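Local coordinates for protein acetaldehyde dehydrogenase (Acetylating) (Geobacillus thermoglucosidasius, PDB 5J78) that probably catalyses the reversible NAD-dependent conversion of acetaldehyde and coenzyme A into acetyl-CoA, as an acetylating member of the aldehyde dehydrogenase family, at residues P245-E250 with Y371-M376; A278-E283 with E377-L382; E41-A46 with R158-F163. All coordinates share one frame; numbering follows the deposited sequence.

Contact 1: P245-E250 with Y371-M376; sequences PVYIHE and YIVKGM. Unlike the reference sequence in segment 371-376: Ile372 (reference Thr).
Tyr247 lays its ring against Val373 and the first residue of the helix that follows, and nearly all of the contact passes through this one side chain. The ring stretches away from its strand with CG anti to the backbone N (chi1 178°), which carries the phenol end across to the turn at Gly375 and Met376, crossing Val373 and Met376 at a slant. On the way Tyr247 CE1 lies 4.0 Å from Val373 CG2. On the other side of the ring, Tyr247 CE2 sits 4.1 Å from Met376 CB. Met376 offers little more than this carbon and its backbone, because its chain runs out from CB with CG roughly anti to N (chi1 154°) and bends at the thioether, so that the sulfur and CE end well clear of the ring. At the tip, Tyr247 OH is 3.0 Å from Met376 N, but the angle is too poor for a hydrogen bond. The hydroxyl is instead bonded to Asp282 OD1. One ring face also has the backbone N of His249 over its centre, 4.1 Å above the plane, while Tyr247 OH lies in the plane of the His249 imidazole, at its edge. A phenylalanine in place of Tyr247 would probably leave Asp282 OD1 without its hydroxyl mate and open a small gap beside the backbone at Met376. The example shows how one long side chain can join strands that are not neighbours. Strand 276-282 runs between 244-248 and 367-373 in the parallel sheet, and Tyr247 reaches past it to where 367-373 ends, Gly375 serves as N-cap and helix 376-388 begins; Ala379 and Tyr409 of helix 403-410 also pack on the ring.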
ATOM      1  N   PRO A 245      36.760  -2.693   7.161  1.00 23.77           N
ATOM      2  CA  PRO A 245      38.121  -2.217   6.920  1.00 19.05           C
ATOM      3  C   PRO A 245      39.034  -2.629   8.052  1.00 21.89           C
ATOM      4  O   PRO A 245      38.600  -2.592   9.205  1.00 17.79           O
ATOM      5  CB  PRO A 245      37.947  -0.702   6.861  1.00 24.42           C
ATOM      6  CG  PRO A 245      36.835  -0.442   7.858  1.00 25.09           C
ATOM      7  CD  PRO A 245      35.903  -1.628   7.731  1.00 28.19           C
ATOM      8  N   VAL A 246      40.267  -3.021   7.735  1.00 19.13           N
ATOM      9  CA  VAL A 246      41.224  -3.426   8.755  1.00 22.04           C
ATOM     10  C   VAL A 246      42.526  -2.656   8.576  1.00 26.40           C
ATOM     11  O   VAL A 246      43.116  -2.634   7.490  1.00 26.85           O
ATOM     12  CB  VAL A 246      41.489  -4.952   8.723  1.00 23.95           C
ATOM     13  CG1 VAL A 246      42.498  -5.358   9.800  1.00 22.80           C
ATOM     14  CG2 VAL A 246      40.210  -5.694   8.935  1.00 25.65           C
ATOM     15  N   TYR A 247      42.950  -2.017   9.664  1.00 24.32           N
ATOM     16  CA  TYR A 247      44.166  -1.182   9.695  1.00 22.54           C
ATOM     17  C   TYR A 247      45.345  -1.993  10.207  1.00 23.77           C
ATOM     18  O   TYR A 247      45.275  -2.550  11.303  1.00 25.52           O
ATOM     19  CB  TYR A 247      43.929   0.040  10.591  1.00 28.40           C
ATOM     20  CG  TYR A 247      45.091   0.995  10.778  1.00 35.42           C
ATOM     21  CD1 TYR A 247      45.954   1.310   9.729  1.00 35.34           C
ATOM     22  CD2 TYR A 247      45.304   1.620  12.011  1.00 27.98           C
ATOM     23  CE1 TYR A 247      47.016   2.203   9.913  1.00 28.41           C
ATOM     24  CE2 TYR A 247      46.356   2.510  12.198  1.00 33.19           C
ATOM     25  CZ  TYR A 247      47.205   2.801  11.143  1.00 36.37           C
ATOM     26  OH  TYR A 247      48.243   3.686  11.331  1.00 43.46           O
ATOM     27  N   ILE A 248      46.418  -2.084   9.416  1.00 20.72           N
ATOM     28  CA  ILE A 248      47.669  -2.660   9.913  1.00 34.21           C
ATOM     29  C   ILE A 248      48.620  -1.498  10.174  1.00 23.33           C
ATOM     30  O   ILE A 248      49.122  -0.862   9.251  1.00 25.31           O
ATOM     31  CB  ILE A 248      48.321  -3.680   8.941  1.00 28.20           C
ATOM     32  CG1 ILE A 248      47.307  -4.744   8.508  1.00 30.17           C
ATOM     33  CG2 ILE A 248      49.532  -4.360   9.622  1.00 20.09           C
ATOM     34  CD1 ILE A 248      47.817  -5.722   7.437  1.00 24.83           C
ATOM     35  N   HIS A 249      48.828  -1.220  11.452  1.00 35.47           N
ATOM     36  CA  HIS A 249      49.695  -0.134  11.897  1.00 33.53           C
ATOM     37  C   HIS A 249      51.154  -0.609  11.894  1.00 36.53           C
ATOM     38  O   HIS A 249      51.415  -1.803  12.067  1.00 25.12           O
ATOM     39  CB  HIS A 249      49.258   0.309  13.293  1.00 29.71           C
ATOM     40  CG  HIS A 249      50.156   1.313  13.936  1.00 32.93           C
ATOM     41  ND1 HIS A 249      50.953   1.004  15.019  1.00 31.25           N
ATOM     42  CD2 HIS A 249      50.357   2.627  13.679  1.00 27.81           C
ATOM     43  CE1 HIS A 249      51.625   2.080  15.385  1.00 37.60           C
ATOM     44  NE2 HIS A 249      51.274   3.080  14.597  1.00 31.48           N
ATOM     45  N   GLU A 250      52.095   0.320  11.714  1.00 36.76           N
ATOM     46  CA  GLU A 250      53.520  -0.024  11.615  1.00 33.51           C
ATOM     47  C   GLU A 250      54.018  -0.829  12.813  1.00 32.32           C
ATOM     48  O   GLU A 250      55.019  -1.540  12.720  1.00 37.91           O
ATOM     49  CB  GLU A 250      54.356   1.248  11.456  1.00 35.60           C
ATOM     50  CG  GLU A 250      54.679   1.962  12.756  1.00 35.19           C
ATOM     51  CD  GLU A 250      55.243   3.367  12.543  1.00 50.18           C
ATOM     52  OE1 GLU A 250      55.777   3.944  13.514  1.00 66.05           O
ATOM     53  OE2 GLU A 250      55.151   3.896  11.412  1.00 55.37           O
ATOM     54  N   TYR A 371      44.865  -0.769   0.574  1.00 24.69           N
ATOM     55  CA  TYR A 371      45.061   0.682   0.587  1.00 23.37           C
ATOM     56  C   TYR A 371      46.303   1.023   1.376  1.00 27.48           C
ATOM     57  O   TYR A 371      46.515   0.514   2.485  1.00 29.50           O
ATOM     58  CB  TYR A 371      43.867   1.423   1.198  1.00 27.21           C
ATOM     59  CG  TYR A 371      42.574   1.349   0.420  1.00 23.43           C
ATOM     60  CD1 TYR A 371      41.706   0.276   0.582  1.00 21.45           C
ATOM     61  CD2 TYR A 371      42.201   2.370  -0.439  1.00 27.83           C
ATOM     62  CE1 TYR A 371      40.504   0.214  -0.118  1.00 21.02           C
ATOM     63  CE2 TYR A 371      41.007   2.320  -1.139  1.00 23.57           C
ATOM     64  CZ  TYR A 371      40.162   1.237  -0.975  1.00 25.21           C
ATOM     65  OH  TYR A 371      38.976   1.175  -1.679  1.00 26.24           O
ATOM     66  N   ILE A 372      47.105   1.908   0.792  1.00 24.23           N
ATOM     67  CA  ILE A 372      48.291   2.470   1.440  1.00 40.40           C
ATOM     68  C   ILE A 372      47.928   3.760   2.160  1.00 27.09           C
ATOM     69  O   ILE A 372      47.269   4.623   1.583  1.00 26.74           O
ATOM     70  CB  ILE A 372      49.416   2.815   0.426  1.00 30.52           C
ATOM     71  CG1 ILE A 372      49.410   1.882  -0.791  1.00 43.58           C
ATOM     72  CG2 ILE A 372      50.781   2.814   1.123  1.00 35.53           C
ATOM     73  CD1 ILE A 372      49.797   0.513  -0.482  1.00 36.80           C
ATOM     74  N   VAL A 373      48.373   3.908   3.400  1.00 25.30           N
ATOM     75  CA  VAL A 373      48.070   5.121   4.154  1.00 32.38           C
ATOM     76  C   VAL A 373      49.330   5.589   4.837  1.00 33.99           C
ATOM     77  O   VAL A 373      50.232   4.790   5.083  1.00 31.30           O
ATOM     78  CB  VAL A 373      46.954   4.901   5.199  1.00 32.44           C
ATOM     79  CG1 VAL A 373      45.722   4.321   4.531  1.00 36.67           C
ATOM     80  CG2 VAL A 373      47.427   4.011   6.348  1.00 25.93           C
ATOM     81  N   LYS A 374      49.392   6.882   5.149  1.00 44.20           N
ATOM     82  CA  LYS A 374      50.593   7.460   5.755  1.00 36.95           C
ATOM     83  C   LYS A 374      50.626   7.196   7.255  1.00 47.46           C
ATOM     84  O   LYS A 374      51.683   6.884   7.819  1.00 48.49           O
ATOM     85  CB  LYS A 374      50.663   8.956   5.468  1.00 33.10           C
ATOM     86  CG  LYS A 374      51.342   9.326   4.147  1.00 54.63           C
ATOM     87  CD  LYS A 374      50.333   9.699   3.056  1.00 57.27           C
ATOM     88  CE  LYS A 374      49.523  10.948   3.425  1.00 62.10           C
ATOM     89  NZ  LYS A 374      48.967  11.656   2.227  1.00 70.66           N
ATOM     90  N   GLY A 375      49.465   7.305   7.896  1.00 36.26           N
ATOM     91  CA  GLY A 375      49.347   6.987   9.305  1.00 39.66           C
ATOM     92  C   GLY A 375      47.918   6.695   9.737  1.00 40.11           C
ATOM     93  O   GLY A 375      47.022   6.509   8.909  1.00 32.64           O
ATOM     94  N   MET A 376      47.735   6.663  11.052  1.00 34.46           N
ATOM     95  CA  MET A 376      46.451   6.411  11.701  1.00 33.46           C
ATOM     96  C   MET A 376      45.333   7.354  11.300  1.00 36.81           C
ATOM     97  O   MET A 376      44.192   6.929  11.122  1.00 35.13           O
ATOM     98  CB  MET A 376      46.642   6.492  13.210  1.00 42.19           C
ATOM     99  CG  MET A 376      45.398   6.857  13.997  1.00 45.19           C
ATOM    100  SD  MET A 376      45.684   6.622  15.761  1.00 50.07           S
ATOM    101  CE  MET A 376      47.018   7.770  16.120  1.00 65.34           C
TER

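Contact 2: A278-E283 with E377-L382; sequences ALLVDE and EEASEL
Leu280 pushes both of its methyls against one turn of the helix, and these meetings make up nearly the whole contact. Leu280 CD1 comes 3.4 Å from Ala379 O, a carbon-to-carbonyl approach, and 4.4 Å from the methyl Ala379 CB; Leu280 CD2 rests 4.3 Å from Leu382 CB. With CG roughly anti to the carbonyl carbon (chi1 -36°), the leucine fork spans positions three residues apart on the helix. The small size of Ala379 matters here: its CA approaches the CA of Leu280 to 6.2 Å, so strand and helix backbones lie close. A second shell surrounds this centre. Ala383 and Leu386, further along the same helix, also touch Leu280, and Tyr409 packs on both Leu280 and Ala379. Leu382 rests on Val373 and Val353 as well. The start of the helix is tied to the loop just after strand 367-373 by Glu378 OE2, which accepts a bond from Lys374 N, and Ser380 OG bonds back to Met376 O. In the wider fold, helix 376-388 is the connecting helix of a beta-alpha-beta crossover from strand 367-373 to strand 395-399, and it packs on strand 276-282, one of the two strands that the crossover passes.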
ATOM      1  N   ALA A 278      38.866  -4.793   3.097  1.00 18.76           N
ATOM      2  CA  ALA A 278      39.898  -3.861   2.665  1.00 18.57           C
ATOM      3  C   ALA A 278      40.943  -3.768   3.749  1.00 24.34           C
ATOM      4  O   ALA A 278      40.611  -3.720   4.929  1.00 23.98           O
ATOM      5  CB  ALA A 278      39.309  -2.485   2.358  1.00 22.06           C
ATOM      6  N   LEU A 279      42.210  -3.795   3.351  1.00 23.76           N
ATOM      7  CA  LEU A 279      43.294  -3.563   4.289  1.00 19.26           C
ATOM      8  C   LEU A 279      43.788  -2.145   4.092  1.00 18.21           C
ATOM      9  O   LEU A 279      43.901  -1.676   2.963  1.00 23.79           O
ATOM     10  CB  LEU A 279      44.441  -4.549   4.094  1.00 23.90           C
ATOM     11  CG  LEU A 279      44.126  -6.032   4.229  1.00 24.33           C
ATOM     12  CD1 LEU A 279      45.432  -6.808   4.057  1.00 26.49           C
ATOM     13  CD2 LEU A 279      43.479  -6.339   5.564  1.00 19.51           C
ATOM     14  N   LEU A 280      44.062  -1.473   5.204  1.00 22.94           N
ATOM     15  CA  LEU A 280      44.652  -0.137   5.206  1.00 21.82           C
ATOM     16  C   LEU A 280      46.031  -0.297   5.834  1.00 27.04           C
ATOM     17  O   LEU A 280      46.131  -0.736   6.981  1.00 28.24           O
ATOM     18  CB  LEU A 280      43.786   0.852   5.995  1.00 28.50           C
ATOM     19  CG  LEU A 280      42.273   0.650   5.892  1.00 26.44           C
ATOM     20  CD1 LEU A 280      41.594   1.615   6.837  1.00 30.60           C
ATOM     21  CD2 LEU A 280      41.758   0.846   4.472  1.00 26.04           C
ATOM     22  N   VAL A 281      47.093   0.017   5.089  1.00 26.06           N
ATOM     23  CA  VAL A 281      48.445  -0.336   5.533  1.00 31.20           C
ATOM     24  C   VAL A 281      49.391   0.862   5.571  1.00 27.03           C
ATOM     25  O   VAL A 281      49.466   1.658   4.624  1.00 33.41           O
ATOM     26  CB  VAL A 281      49.033  -1.445   4.624  1.00 40.38           C
ATOM     27  CG1 VAL A 281      50.410  -1.880   5.101  1.00 31.58           C
ATOM     28  CG2 VAL A 281      48.097  -2.635   4.608  1.00 31.55           C
ATOM     29  N   ASP A 282      50.095   0.989   6.694  1.00 28.72           N
ATOM     30  CA  ASP A 282      51.061   2.067   6.880  1.00 39.22           C
ATOM     31  C   ASP A 282      52.132   1.915   5.801  1.00 35.29           C
ATOM     32  O   ASP A 282      52.626   0.819   5.569  1.00 31.31           O
ATOM     33  CB  ASP A 282      51.694   2.023   8.285  1.00 33.33           C
ATOM     34  CG  ASP A 282      50.938   2.850   9.317  1.00 32.69           C
ATOM     35  OD1 ASP A 282      50.056   3.654   8.943  1.00 32.58           O
ATOM     36  OD2 ASP A 282      51.260   2.696  10.515  1.00 27.20           O
ATOM     37  N   GLU A 283      52.448   3.008   5.127  1.00 25.54           N
ATOM     38  CA  GLU A 283      53.391   2.989   4.031  1.00 34.92           C
ATOM     39  C   GLU A 283      54.707   2.406   4.502  1.00 38.33           C
ATOM     40  O   GLU A 283      55.319   1.603   3.810  1.00 31.77           O
ATOM     41  CB  GLU A 283      53.590   4.391   3.475  1.00 33.48           C
ATOM     42  CG  GLU A 283      54.108   4.397   2.049  1.00 59.11           C
ATOM     43  CD  GLU A 283      54.361   5.795   1.526  1.00 68.79           C
ATOM     44  OE1 GLU A 283      54.611   6.701   2.352  1.00 94.44           O
ATOM     45  OE2 GLU A 283      54.309   5.988   0.292  1.00 67.92           O
ATOM     46  N   GLU A 377      45.640   8.639  11.189  1.00 41.80           N
ATOM     47  CA  GLU A 377      44.610   9.609  10.819  1.00 34.26           C
ATOM     48  C   GLU A 377      44.078   9.345   9.417  1.00 38.92           C
ATOM     49  O   GLU A 377      42.874   9.391   9.196  1.00 29.73           O
ATOM     50  CB  GLU A 377      45.140  11.040  10.902  1.00 50.25           C
ATOM     51  CG  GLU A 377      44.129  12.085  10.429  1.00 62.97           C
ATOM     52  CD  GLU A 377      44.666  13.503  10.503  1.00106.03           C
ATOM     53  OE1 GLU A 377      45.877  13.673  10.774  1.00100.33           O
ATOM     54  OE2 GLU A 377      43.872  14.447  10.289  1.00109.57           O
ATOM     55  N   GLU A 378      44.969   9.085   8.465  1.00 35.84           N
ATOM     56  CA  GLU A 378      44.527   8.772   7.106  1.00 38.58           C
ATOM     57  C   GLU A 378      43.761   7.447   7.084  1.00 26.97           C
ATOM     58  O   GLU A 378      42.787   7.293   6.340  1.00 32.93           O
ATOM     59  CB  GLU A 378      45.708   8.695   6.127  1.00 43.57           C
ATOM     60  CG  GLU A 378      45.264   8.313   4.708  1.00 38.85           C
ATOM     61  CD  GLU A 378      46.367   8.416   3.675  1.00 42.52           C
ATOM     62  OE1 GLU A 378      46.038   8.640   2.493  1.00 39.55           O
ATOM     63  OE2 GLU A 378      47.552   8.264   4.038  1.00 54.14           O
ATOM     64  N   ALA A 379      44.227   6.493   7.887  1.00 27.95           N
ATOM     65  CA  ALA A 379      43.541   5.214   8.062  1.00 36.56           C
ATOM     66  C   ALA A 379      42.086   5.411   8.558  1.00 29.79           C
ATOM     67  O   ALA A 379      41.158   4.794   8.041  1.00 26.66           O
ATOM     68  CB  ALA A 379      44.334   4.331   9.029  1.00 25.56           C
ATOM     69  N   SER A 380      41.885   6.291   9.531  1.00 33.72           N
ATOM     70  CA  SER A 380      40.537   6.550  10.044  1.00 28.49           C
ATOM     71  C   SER A 380      39.597   7.149   9.007  1.00 32.72           C
ATOM     72  O   SER A 380      38.434   6.762   8.909  1.00 33.21           O
ATOM     73  CB  SER A 380      40.599   7.485  11.243  1.00 19.44           C
ATOM     74  OG  SER A 380      41.229   6.856  12.343  1.00 28.67           O
ATOM     75  N   GLU A 381      40.101   8.094   8.225  0.54 34.88           N
ATOM     76  CA  GLU A 381      39.294   8.726   7.189  0.54 35.06           C
ATOM     77  C   GLU A 381      38.876   7.721   6.102  0.54 31.72           C
ATOM     78  O   GLU A 381      37.749   7.779   5.605  0.54 29.90           O
ATOM     79  CB  GLU A 381      40.063   9.905   6.580  0.54 37.14           C
ATOM     80  CG  GLU A 381      40.404  11.005   7.607  0.54 40.48           C
ATOM     81  CD  GLU A 381      41.470  11.987   7.123  0.54 43.53           C
ATOM     82  OE1 GLU A 381      41.628  13.053   7.762  0.54 40.44           O
ATOM     83  OE2 GLU A 381      42.155  11.696   6.117  0.54 44.00           O
ATOM     84  N   LEU A 382      39.772   6.799   5.737  1.00 33.93           N
ATOM     85  CA  LEU A 382      39.437   5.754   4.757  1.00 27.71           C
ATOM     86  C   LEU A 382      38.470   4.715   5.348  1.00 20.06           C
ATOM     87  O   LEU A 382      37.505   4.311   4.703  1.00 24.95           O
ATOM     88  CB  LEU A 382      40.694   5.031   4.256  1.00 35.95           C
ATOM     89  CG  LEU A 382      41.475   5.647   3.097  1.00 31.91           C
ATOM     90  CD1 LEU A 382      42.688   4.790   2.865  1.00 36.24           C
ATOM     91  CD2 LEU A 382      40.629   5.754   1.837  1.00 33.46           C
TER

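Contact 3: E41-A46 with R158-F163; sequences EEAKAA and RNAIVF
Ala43 sets its methyl against that of Ala160, CB to CB at 3.8 Å, where an N-terminal helix lies on a strand of the Rossmann-like domain that in aldehyde dehydrogenases typically binds the dinucleotide. It illustrates how alanine on both partners brings a helix close to a sheet: the CA atoms of Ala43 and Ala160 are 5.6 Å apart. Val162, two residues along on the same side of strand 160-165, makes the second apolar touch. Its CG1 is anti to the backbone N (chi1 -178°), which turns the other methyl, Val162 CG2, to within 4.2 Å of Ala43 CB. The intervening Ile161 points away and packs on helix 143-156 instead, so the strand is sandwiched between that helix and helix 28-51. Helix 143-156 closes in a Schellman motif at Arg158, whose positive phi turns the chain toward the strand. Here polar bonds flank the apolar patch: Arg158 O accepts from Gln47 NE2 and Arg158 NH2 donates to Glu51 O, both on or at the end of helix 28-51. At the start of the 41-46 segment, Glu41 forms a salt bridge with Arg26 of a second subunit, so this helix also takes part in the assembly. Within the contact itself, the nearest approach is Ala160 CB to the backbone oxygen Ala43 O, at 3.5 Å.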
ATOM      1  N   GLU A  41       0.265 -22.134  14.403  1.00 20.87           N
ATOM      2  CA  GLU A  41      -0.718 -22.630  15.364  1.00 21.66           C
ATOM      3  C   GLU A  41      -0.136 -23.807  16.134  1.00 20.44           C
ATOM      4  O   GLU A  41      -0.294 -23.903  17.344  1.00 22.11           O
ATOM      5  CB  GLU A  41      -2.024 -22.999  14.677  1.00 25.59           C
ATOM      6  CG  GLU A  41      -3.051 -21.897  14.828  1.00 48.40           C
ATOM      7  CD  GLU A  41      -3.992 -21.823  13.669  1.00 64.55           C
ATOM      8  OE1 GLU A  41      -4.440 -22.899  13.213  1.00 65.93           O
ATOM      9  OE2 GLU A  41      -4.269 -20.692  13.210  1.00 71.78           O
ATOM     10  N   GLU A  42       0.590 -24.672  15.447  1.00 19.00           N
ATOM     11  CA  GLU A  42       1.276 -25.753  16.131  1.00 23.87           C
ATOM     12  C   GLU A  42       2.373 -25.201  17.047  1.00 26.70           C
ATOM     13  O   GLU A  42       2.582 -25.711  18.147  1.00 20.38           O
ATOM     14  CB  GLU A  42       1.853 -26.741  15.116  1.00 22.67           C
ATOM     15  CG  GLU A  42       0.771 -27.551  14.403  1.00 36.17           C
ATOM     16  CD  GLU A  42       1.147 -27.927  12.963  1.00 59.11           C
ATOM     17  OE1 GLU A  42       2.354 -27.917  12.630  1.00 55.47           O
ATOM     18  OE2 GLU A  42       0.232 -28.223  12.161  1.00 55.51           O
ATOM     19  N   ALA A  43       3.034 -24.132  16.611  1.00 20.77           N
ATOM     20  CA  ALA A  43       4.066 -23.492  17.422  1.00 18.46           C
ATOM     21  C   ALA A  43       3.450 -22.858  18.682  1.00 19.21           C
ATOM     22  O   ALA A  43       4.046 -22.865  19.755  1.00 19.77           O
ATOM     23  CB  ALA A  43       4.818 -22.447  16.601  1.00 14.20           C
ATOM     24  N   LYS A  44       2.247 -22.320  18.548  1.00 23.26           N
ATOM     25  CA  LYS A  44       1.552 -21.751  19.699  1.00 19.86           C
ATOM     26  C   LYS A  44       1.310 -22.805  20.777  1.00 20.38           C
ATOM     27  O   LYS A  44       1.646 -22.598  21.949  1.00 18.36           O
ATOM     28  CB  LYS A  44       0.234 -21.119  19.264  1.00 17.06           C
ATOM     29  CG  LYS A  44      -0.478 -20.303  20.375  1.00 31.22           C
ATOM     30  CD  LYS A  44      -1.900 -19.931  19.963  1.00 42.67           C
ATOM     31  CE  LYS A  44      -2.710 -19.311  21.111  1.00 46.62           C
ATOM     32  NZ  LYS A  44      -1.965 -18.176  21.728  1.00 56.01           N
ATOM     33  N   ALA A  45       0.757 -23.944  20.380  1.00 18.98           N
ATOM     34  CA  ALA A  45       0.454 -24.987  21.346  1.00 18.15           C
ATOM     35  C   ALA A  45       1.729 -25.556  21.960  1.00 20.03           C
ATOM     36  O   ALA A  45       1.760 -25.876  23.149  1.00 18.62           O
ATOM     37  CB  ALA A  45      -0.382 -26.113  20.692  1.00 20.03           C
ATOM     38  N   ALA A  46       2.783 -25.675  21.156  1.00 20.30           N
ATOM     39  CA  ALA A  46       4.030 -26.265  21.626  1.00 15.39           C
ATOM     40  C   ALA A  46       4.688 -25.372  22.675  1.00 19.97           C
ATOM     41  O   ALA A  46       5.170 -25.845  23.708  1.00 20.84           O
ATOM     42  CB  ALA A  46       4.970 -26.493  20.474  1.00 19.59           C
ATOM     43  N   ARG A 158      12.721 -20.362  26.057  1.00 18.71           N
ATOM     44  CA  ARG A 158      11.418 -21.031  26.186  1.00 18.19           C
ATOM     45  C   ARG A 158      10.401 -20.596  25.137  1.00 16.31           C
ATOM     46  O   ARG A 158       9.198 -20.569  25.388  1.00 20.36           O
ATOM     47  CB  ARG A 158      10.844 -20.834  27.593  1.00 18.05           C
ATOM     48  CG  ARG A 158      11.781 -21.333  28.705  1.00 19.75           C
ATOM     49  CD  ARG A 158      11.643 -20.528  29.980  1.00 27.67           C
ATOM     50  NE  ARG A 158      10.389 -20.823  30.650  1.00 20.96           N
ATOM     51  CZ  ARG A 158       9.706 -19.965  31.399  1.00 29.16           C
ATOM     52  NH1 ARG A 158      10.141 -18.735  31.604  1.00 17.42           N
ATOM     53  NH2 ARG A 158       8.583 -20.347  31.965  1.00 25.38           N
ATOM     54  N   ASN A 159      10.904 -20.309  23.945  1.00 19.74           N
ATOM     55  CA  ASN A 159      10.085 -19.968  22.794  1.00 19.75           C
ATOM     56  C   ASN A 159       9.938 -21.114  21.799  1.00 17.85           C
ATOM     57  O   ASN A 159      10.739 -22.050  21.799  1.00 16.10           O
ATOM     58  CB  ASN A 159      10.703 -18.765  22.075  1.00 20.22           C
ATOM     59  CG  ASN A 159      10.969 -17.622  23.016  1.00 19.79           C
ATOM     60  OD1 ASN A 159      10.033 -16.978  23.503  1.00 16.87           O
ATOM     61  ND2 ASN A 159      12.235 -17.396  23.325  1.00 18.10           N
ATOM     62  N   ALA A 160       8.926 -21.008  20.943  1.00 17.17           N
ATOM     63  CA  ALA A 160       8.860 -21.769  19.686  1.00 20.48           C
ATOM     64  C   ALA A 160       9.524 -20.916  18.610  1.00 18.04           C
ATOM     65  O   ALA A 160       9.660 -19.713  18.783  1.00 13.87           O
ATOM     66  CB  ALA A 160       7.407 -22.107  19.302  1.00 20.69           C
ATOM     67  N   ILE A 161       9.948 -21.522  17.509  1.00 11.43           N
ATOM     68  CA  ILE A 161      10.552 -20.750  16.424  1.00 16.35           C
ATOM     69  C   ILE A 161      10.149 -21.346  15.084  1.00 19.40           C
ATOM     70  O   ILE A 161      10.129 -22.578  14.922  1.00 19.54           O
ATOM     71  CB  ILE A 161      12.099 -20.666  16.544  1.00 13.43           C
ATOM     72  CG1 ILE A 161      12.674 -19.832  15.394  1.00 10.19           C
ATOM     73  CG2 ILE A 161      12.742 -22.040  16.573  1.00 17.82           C
ATOM     74  CD1 ILE A 161      13.972 -19.143  15.754  1.00 19.66           C
ATOM     75  N   VAL A 162       9.776 -20.461  14.156  1.00 17.13           N
ATOM     76  CA  VAL A 162       9.438 -20.829  12.774  1.00 17.36           C
ATOM     77  C   VAL A 162      10.448 -20.191  11.829  1.00 20.94           C
ATOM     78  O   VAL A 162      10.558 -18.966  11.776  1.00 13.76           O
ATOM     79  CB  VAL A 162       8.013 -20.368  12.357  1.00 11.35           C
ATOM     80  CG1 VAL A 162       7.700 -20.816  10.942  1.00 14.63           C
ATOM     81  CG2 VAL A 162       6.960 -20.899  13.315  1.00 16.74           C
ATOM     82  N   PHE A 163      11.168 -21.026  11.082  1.00 14.81           N
ATOM     83  CA  PHE A 163      12.199 -20.560  10.152  1.00 12.58           C
ATOM     84  C   PHE A 163      11.720 -20.284   8.739  1.00 15.20           C
ATOM     85  O   PHE A 163      10.838 -20.960   8.223  1.00 16.08           O
ATOM     86  CB  PHE A 163      13.334 -21.575  10.091  1.00 12.49           C
ATOM     87  CG  PHE A 163      14.140 -21.622  11.336  1.00 12.08           C
ATOM     88  CD1 PHE A 163      14.924 -20.543  11.693  1.00 15.80           C
ATOM     89  CD2 PHE A 163      14.079 -22.721  12.176  1.00 13.18           C
ATOM     90  CE1 PHE A 163      15.656 -20.564  12.850  1.00 13.07           C
ATOM     91  CE2 PHE A 163      14.814 -22.753  13.342  1.00 15.83           C
ATOM     92  CZ  PHE A 163      15.600 -21.671  13.679  1.00 20.58           C
TER

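How the contacts relate
Contact 3 comes first along the chain, closing before the other two open, and belongs to the mixed sheet of the Rossmann-like half. Contacts 1 and 2 interleave in sequence and share the separate parallel sheet, probably that of the catalytic domain of the family. Their centres are about 3 Å apart, and strands 276-282 and 367-373 are joined by probable backbone hydrogen bonds between them, with helix 376-388 following the latter. Contact 3 is about 48 to 49 Å away, centre to centre, on the opposite side of the chain's centre. Contacts 2 and 3 are helix-on-sheet packing in two separate sheets, while contact 1 joins two non-adjacent strands and the start of a helix.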